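Local coordinates for leucine-rich repeat protein (PDB 4ECN) that is of unknown function but is an extracellular leucine-rich repeat protein that probably binds other proteins, at residues Asn432-Ile444 and Ala456-Glu470. Sequence-based numbering, arbitrary orientation.
Sequences NLTNRITFISKAI and ANSPFTYDNIAVDWE
I440 and I465 form a single beta bridge between strand 436-440 and segment 456-470, which is loop from N457 on. I440 N donates to N464 O (2.9 Å, 164° at the hydrogen), and A466 N returns a bond to I440 O. K442 N reaches D468 O from above its carbonyl plane. At the other end T434 N bonds N457 O. The N435 amide links its own turn to A456 O and the S458 hydroxyl. OD1 accepts from S458 OG (2.6 Å) and, in an Asx turn, from I437 N. ND2 donates to A456 O (3.1 Å), close to the amide plane. With an alanine here, S458 OG and A456 O lose these partners, and the turn at I437 is likely to be less firmly held. The arrangement is consistent with neighbouring turns of a leucine-rich repeat solenoid: 436-440 pairs in parallel with strand 338-339, and segment 456-470 leaves the end of strand 452-456. Inside, I440 CD1 packs on F460 CE2 (3.8 Å). N464 O lies over one face of the F439 ring. K442 CG makes a CH-pi contact over the W469 six-membered ring. Bends at chi3 (-79°) and chi4 fold NZ over the same face, a cation-pi contact.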
loop_
_atom_site.group_PDB
_atom_site.type_symbol
_atom_site.label_atom_id
_atom_site.label_comp_id
_atom_site.label_asym_id
_atom_site.label_seq_id
_atom_site.Cartn_x
_atom_site.Cartn_y
_atom_site.Cartn_z
ATOM N N ASN A 432 -3.375 11.372 6.189
ATOM C CA ASN A 432 -2.043 11.066 6.689
ATOM C C ASN A 432 -1.142 10.761 5.503
ATOM O O ASN A 432 -1.456 9.901 4.675
ATOM C CB ASN A 432 -2.064 9.935 7.715
ATOM C CG ASN A 432 -2.536 10.356 9.098
ATOM O OD1 ASN A 432 -3.117 11.441 9.319
ATOM N ND2 ASN A 432 -2.279 9.499 10.077
ATOM N N LEU A 433 -0.038 11.521 5.402
ATOM C CA LEU A 433 0.902 11.452 4.283
ATOM C C LEU A 433 1.966 10.399 4.493
ATOM O O LEU A 433 2.445 10.218 5.613
ATOM C CB LEU A 433 1.575 12.820 4.077
ATOM C CG LEU A 433 0.615 13.986 3.903
ATOM C CD1 LEU A 433 1.328 15.284 3.982
ATOM C CD2 LEU A 433 -0.155 13.881 2.605
ATOM N N THR A 434 2.351 9.725 3.388
ATOM C CA THR A 434 3.418 8.717 3.343
ATOM C C THR A 434 4.678 9.322 2.708
ATOM O O THR A 434 5.746 8.695 2.700
ATOM C CB THR A 434 2.979 7.452 2.575
ATOM O OG1 THR A 434 2.717 7.762 1.203
ATOM C CG2 THR A 434 1.810 6.735 3.210
ATOM N N ASN A 435 4.534 10.530 2.150
ATOM C CA ASN A 435 5.589 11.246 1.435
ATOM C C ASN A 435 5.282 12.753 1.367
ATOM O O ASN A 435 4.119 13.137 1.553
ATOM C CB ASN A 435 5.706 10.665 0.016
ATOM C CG ASN A 435 4.458 10.868 -0.827
ATOM O OD1 ASN A 435 4.180 11.956 -1.361
ATOM N ND2 ASN A 435 3.682 9.816 -0.972
ATOM N N ARG A 436 6.293 13.588 1.032
ATOM C CA ARG A 436 6.097 15.034 0.841
ATOM C C ARG A 436 6.395 15.407 -0.654
ATOM O O ARG A 436 7.077 16.399 -0.907
ATOM C CB ARG A 436 6.943 15.904 1.826
ATOM C CG ARG A 436 6.767 15.690 3.352
ATOM C CD ARG A 436 5.344 15.946 3.833
ATOM N NE ARG A 436 5.165 15.939 5.295
ATOM C CZ ARG A 436 4.948 14.861 6.055
ATOM N NH1 ARG A 436 4.976 13.639 5.523
ATOM N NH2 ARG A 436 4.756 14.995 7.361
ATOM N N ILE A 437 5.863 14.607 -1.627
ATOM C CA ILE A 437 5.997 14.854 -3.076
ATOM C C ILE A 437 5.031 15.986 -3.441
ATOM O O ILE A 437 3.820 15.779 -3.427
ATOM C CB ILE A 437 5.763 13.574 -3.940
ATOM C CG1 ILE A 437 6.765 12.443 -3.585
ATOM C CG2 ILE A 437 5.820 13.911 -5.437
ATOM C CD1 ILE A 437 6.537 11.084 -4.287
ATOM N N THR A 438 5.561 17.179 -3.745
ATOM C CA THR A 438 4.757 18.387 -4.004
ATOM C C THR A 438 4.600 18.732 -5.502
ATOM O O THR A 438 3.835 19.641 -5.829
ATOM C CB THR A 438 5.365 19.610 -3.278
ATOM O OG1 THR A 438 6.794 19.661 -3.445
ATOM C CG2 THR A 438 5.012 19.630 -1.789
ATOM N N PHE A 439 5.263 17.990 -6.405
ATOM C CA PHE A 439 5.211 18.286 -7.839
ATOM C C PHE A 439 5.505 17.050 -8.694
ATOM O O PHE A 439 6.407 16.269 -8.376
ATOM C CB PHE A 439 6.247 19.400 -8.175
ATOM C CG PHE A 439 6.151 19.946 -9.579
ATOM C CD1 PHE A 439 5.300 21.004 -9.872
ATOM C CD2 PHE A 439 6.872 19.369 -10.617
ATOM C CE1 PHE A 439 5.170 21.474 -11.178
ATOM C CE2 PHE A 439 6.726 19.828 -11.929
ATOM C CZ PHE A 439 5.891 20.887 -12.199
ATOM N N ILE A 440 4.784 16.923 -9.821
ATOM C CA ILE A 440 4.996 15.855 -10.804
ATOM C C ILE A 440 5.218 16.492 -12.180
ATOM O O ILE A 440 4.274 17.067 -12.716
ATOM C CB ILE A 440 3.837 14.812 -10.858
ATOM C CG1 ILE A 440 3.323 14.337 -9.474
ATOM C CG2 ILE A 440 4.189 13.646 -11.796
ATOM C CD1 ILE A 440 4.200 13.405 -8.686
ATOM N N SER A 441 6.445 16.381 -12.750
ATOM C CA SER A 441 6.818 16.870 -14.096
ATOM C C SER A 441 5.832 16.414 -15.183
ATOM O O SER A 441 5.345 15.290 -15.096
ATOM C CB SER A 441 8.211 16.364 -14.464
ATOM O OG SER A 441 8.504 16.632 -15.825
ATOM N N LYS A 442 5.585 17.227 -16.230
ATOM C CA LYS A 442 4.680 16.770 -17.306
ATOM C C LYS A 442 5.416 15.755 -18.271
ATOM O O LYS A 442 4.762 15.194 -19.161
ATOM C CB LYS A 442 4.046 17.935 -18.102
ATOM C CG LYS A 442 4.999 18.833 -18.884
ATOM C CD LYS A 442 4.272 20.030 -19.533
ATOM C CE LYS A 442 3.516 19.755 -20.820
ATOM N NZ LYS A 442 4.420 19.660 -21.991
ATOM N N ALA A 443 6.731 15.457 -18.026
ATOM C CA ALA A 443 7.517 14.483 -18.784
ATOM C C ALA A 443 6.875 13.067 -18.745
ATOM O O ALA A 443 7.229 12.206 -19.550
ATOM C CB ALA A 443 8.926 14.426 -18.237
ATOM N N ILE A 444 5.908 12.847 -17.834
ATOM C CA ILE A 444 5.132 11.611 -17.685
ATOM C C ILE A 444 4.446 11.292 -19.058
ATOM O O ILE A 444 4.281 10.120 -19.396
ATOM C CB ILE A 444 4.116 11.798 -16.488
ATOM C CG1 ILE A 444 4.844 11.967 -15.144
ATOM C CG2 ILE A 444 3.060 10.721 -16.366
ATOM C CD1 ILE A 444 5.847 10.851 -14.774
ATOM N N ALA A 456 -0.329 8.327 -4.352
ATOM C CA ALA A 456 -1.111 8.240 -3.126
ATOM C C ALA A 456 -0.381 8.878 -1.971
ATOM O O ALA A 456 0.850 8.938 -1.968
ATOM C CB ALA A 456 -1.453 6.793 -2.795
ATOM N N ASN A 457 -1.168 9.380 -1.003
ATOM C CA ASN A 457 -0.766 9.983 0.268
ATOM C C ASN A 457 0.291 11.054 0.078
ATOM O O ASN A 457 1.290 11.077 0.809
ATOM C CB ASN A 457 -0.251 8.908 1.197
ATOM C CG ASN A 457 -1.043 7.637 1.146
ATOM O OD1 ASN A 457 -2.206 7.589 1.547
ATOM N ND2 ASN A 457 -0.425 6.592 0.624
ATOM N N SER A 458 0.049 11.942 -0.920
ATOM C CA SER A 458 0.908 13.067 -1.307
ATOM C C SER A 458 0.238 14.418 -1.015
ATOM O O SER A 458 -0.998 14.539 -1.093
ATOM C CB SER A 458 1.265 12.985 -2.788
ATOM O OG SER A 458 2.191 11.939 -3.048
ATOM N N PRO A 459 1.039 15.470 -0.712
ATOM C CA PRO A 459 0.430 16.772 -0.402
ATOM C C PRO A 459 0.291 17.710 -1.612
ATOM O O PRO A 459 0.004 18.877 -1.396
ATOM C CB PRO A 459 1.418 17.360 0.600
ATOM C CG PRO A 459 2.753 16.842 0.152
ATOM C CD PRO A 459 2.508 15.510 -0.526
ATOM N N PHE A 460 0.487 17.248 -2.861
ATOM C CA PHE A 460 0.403 18.160 -4.012
ATOM C C PHE A 460 -1.027 18.660 -4.278
ATOM O O PHE A 460 -2.005 18.042 -3.849
ATOM C CB PHE A 460 0.960 17.530 -5.314
ATOM C CG PHE A 460 0.598 16.094 -5.628
ATOM C CD1 PHE A 460 -0.736 15.684 -5.673
ATOM C CD2 PHE A 460 1.585 15.168 -5.961
ATOM C CE1 PHE A 460 -1.067 14.358 -5.965
ATOM C CE2 PHE A 460 1.250 13.846 -6.267
ATOM C CZ PHE A 460 -0.075 13.451 -6.273
ATOM N N THR A 461 -1.116 19.786 -4.997
ATOM C CA THR A 461 -2.357 20.435 -5.436
ATOM C C THR A 461 -2.644 19.922 -6.873
ATOM O O THR A 461 -1.723 19.429 -7.516
ATOM C CB THR A 461 -2.248 21.969 -5.297
ATOM O OG1 THR A 461 -1.129 22.446 -6.032
ATOM C CG2 THR A 461 -2.099 22.409 -3.847
ATOM N N TYR A 462 -3.900 19.984 -7.364
ATOM C CA TYR A 462 -4.290 19.362 -8.643
ATOM C C TYR A 462 -3.567 19.958 -9.882
ATOM O O TYR A 462 -3.469 19.290 -10.919
ATOM C CB TYR A 462 -5.816 19.462 -8.848
ATOM C CG TYR A 462 -6.323 20.786 -9.382
ATOM C CD1 TYR A 462 -6.674 21.824 -8.521
ATOM C CD2 TYR A 462 -6.514 20.979 -10.747
ATOM C CE1 TYR A 462 -7.164 23.037 -9.010
ATOM C CE2 TYR A 462 -6.999 22.186 -11.247
ATOM C CZ TYR A 462 -7.320 23.215 -10.377
ATOM O OH TYR A 462 -7.788 24.397 -10.909
ATOM N N ASP A 463 -3.087 21.204 -9.772
ATOM C CA ASP A 463 -2.448 21.944 -10.860
ATOM C C ASP A 463 -0.933 21.640 -10.951
ATOM O O ASP A 463 -0.239 22.159 -11.838
ATOM C CB ASP A 463 -2.693 23.460 -10.666
ATOM C CG ASP A 463 -2.317 24.026 -9.300
ATOM O OD1 ASP A 463 -2.914 23.588 -8.287
ATOM O OD2 ASP A 463 -1.496 24.976 -9.255
ATOM N N ASN A 464 -0.432 20.793 -10.046
ATOM C CA ASN A 464 0.974 20.424 -10.000
ATOM C C ASN A 464 1.193 18.963 -10.384
ATOM O O ASN A 464 2.327 18.477 -10.299
ATOM C CB ASN A 464 1.519 20.697 -8.615
ATOM C CG ASN A 464 1.824 22.149 -8.417
ATOM O OD1 ASN A 464 1.833 22.935 -9.364
ATOM N ND2 ASN A 464 2.128 22.523 -7.192
ATOM N N ILE A 465 0.123 18.290 -10.862
ATOM C CA ILE A 465 0.184 16.896 -11.284
ATOM C C ILE A 465 0.289 16.852 -12.809
ATOM O O ILE A 465 -0.736 16.903 -13.500
ATOM C CB ILE A 465 -1.010 16.023 -10.769
ATOM C CG1 ILE A 465 -1.357 16.289 -9.291
ATOM C CG2 ILE A 465 -0.747 14.532 -11.028
ATOM C CD1 ILE A 465 -2.691 15.743 -8.870
ATOM N N ALA A 466 1.538 16.742 -13.314
ATOM C CA ALA A 466 1.946 16.599 -14.720
ATOM C C ALA A 466 1.310 17.661 -15.632
ATOM O O ALA A 466 0.858 17.354 -16.741
ATOM C CB ALA A 466 1.601 15.206 -15.219
ATOM N N VAL A 467 1.350 18.921 -15.175
ATOM C CA VAL A 467 0.816 20.082 -15.882
ATOM C C VAL A 467 1.982 20.903 -16.512
ATOM O O VAL A 467 1.813 21.474 -17.598
ATOM C CB VAL A 467 -0.035 20.930 -14.899
ATOM C CG1 VAL A 467 -0.466 22.267 -15.495
ATOM C CG2 VAL A 467 -1.246 20.151 -14.415
ATOM N N ASP A 468 3.151 20.946 -15.837
ATOM C CA ASP A 468 4.310 21.741 -16.282
ATOM C C ASP A 468 5.648 21.032 -16.152
ATOM O O ASP A 468 5.734 19.983 -15.507
ATOM C CB ASP A 468 4.398 23.030 -15.444
ATOM C CG ASP A 468 3.254 23.969 -15.708
ATOM O OD1 ASP A 468 3.195 24.525 -16.828
ATOM O OD2 ASP A 468 2.378 24.100 -14.819
ATOM N N TRP A 469 6.703 21.628 -16.743
ATOM C CA TRP A 469 8.056 21.150 -16.553
ATOM C C TRP A 469 8.476 21.435 -15.122
ATOM O O TRP A 469 8.108 22.488 -14.571
ATOM C CB TRP A 469 9.062 21.786 -17.531
ATOM C CG TRP A 469 8.757 21.694 -18.998
ATOM C CD1 TRP A 469 8.732 22.727 -19.887
ATOM C CD2 TRP A 469 8.517 20.504 -19.761
ATOM N NE1 TRP A 469 8.497 22.256 -21.158
ATOM C CE2 TRP A 469 8.342 20.899 -21.109
ATOM C CE3 TRP A 469 8.438 19.141 -19.441
ATOM C CZ2 TRP A 469 8.051 19.987 -22.124
ATOM C CZ3 TRP A 469 8.138 18.238 -20.447
ATOM C CH2 TRP A 469 7.931 18.664 -21.768
ATOM N N GLU A 470 9.251 20.522 -14.516
ATOM C CA GLU A 470 9.760 20.727 -13.163
ATOM C C GLU A 470 10.791 21.874 -13.203
ATOM O O GLU A 470 10.887 22.633 -12.243
ATOM C CB GLU A 470 10.327 19.423 -12.611
ATOM C CG GLU A 470 10.843 19.487 -11.187
ATOM C CD GLU A 470 12.267 19.985 -11.019
ATOM O OE1 GLU A 470 13.100 19.781 -11.937
ATOM O OE2 GLU A 470 12.556 20.542 -9.935
HETATM O O HOH W 1 2.743 20.019 -13.069
#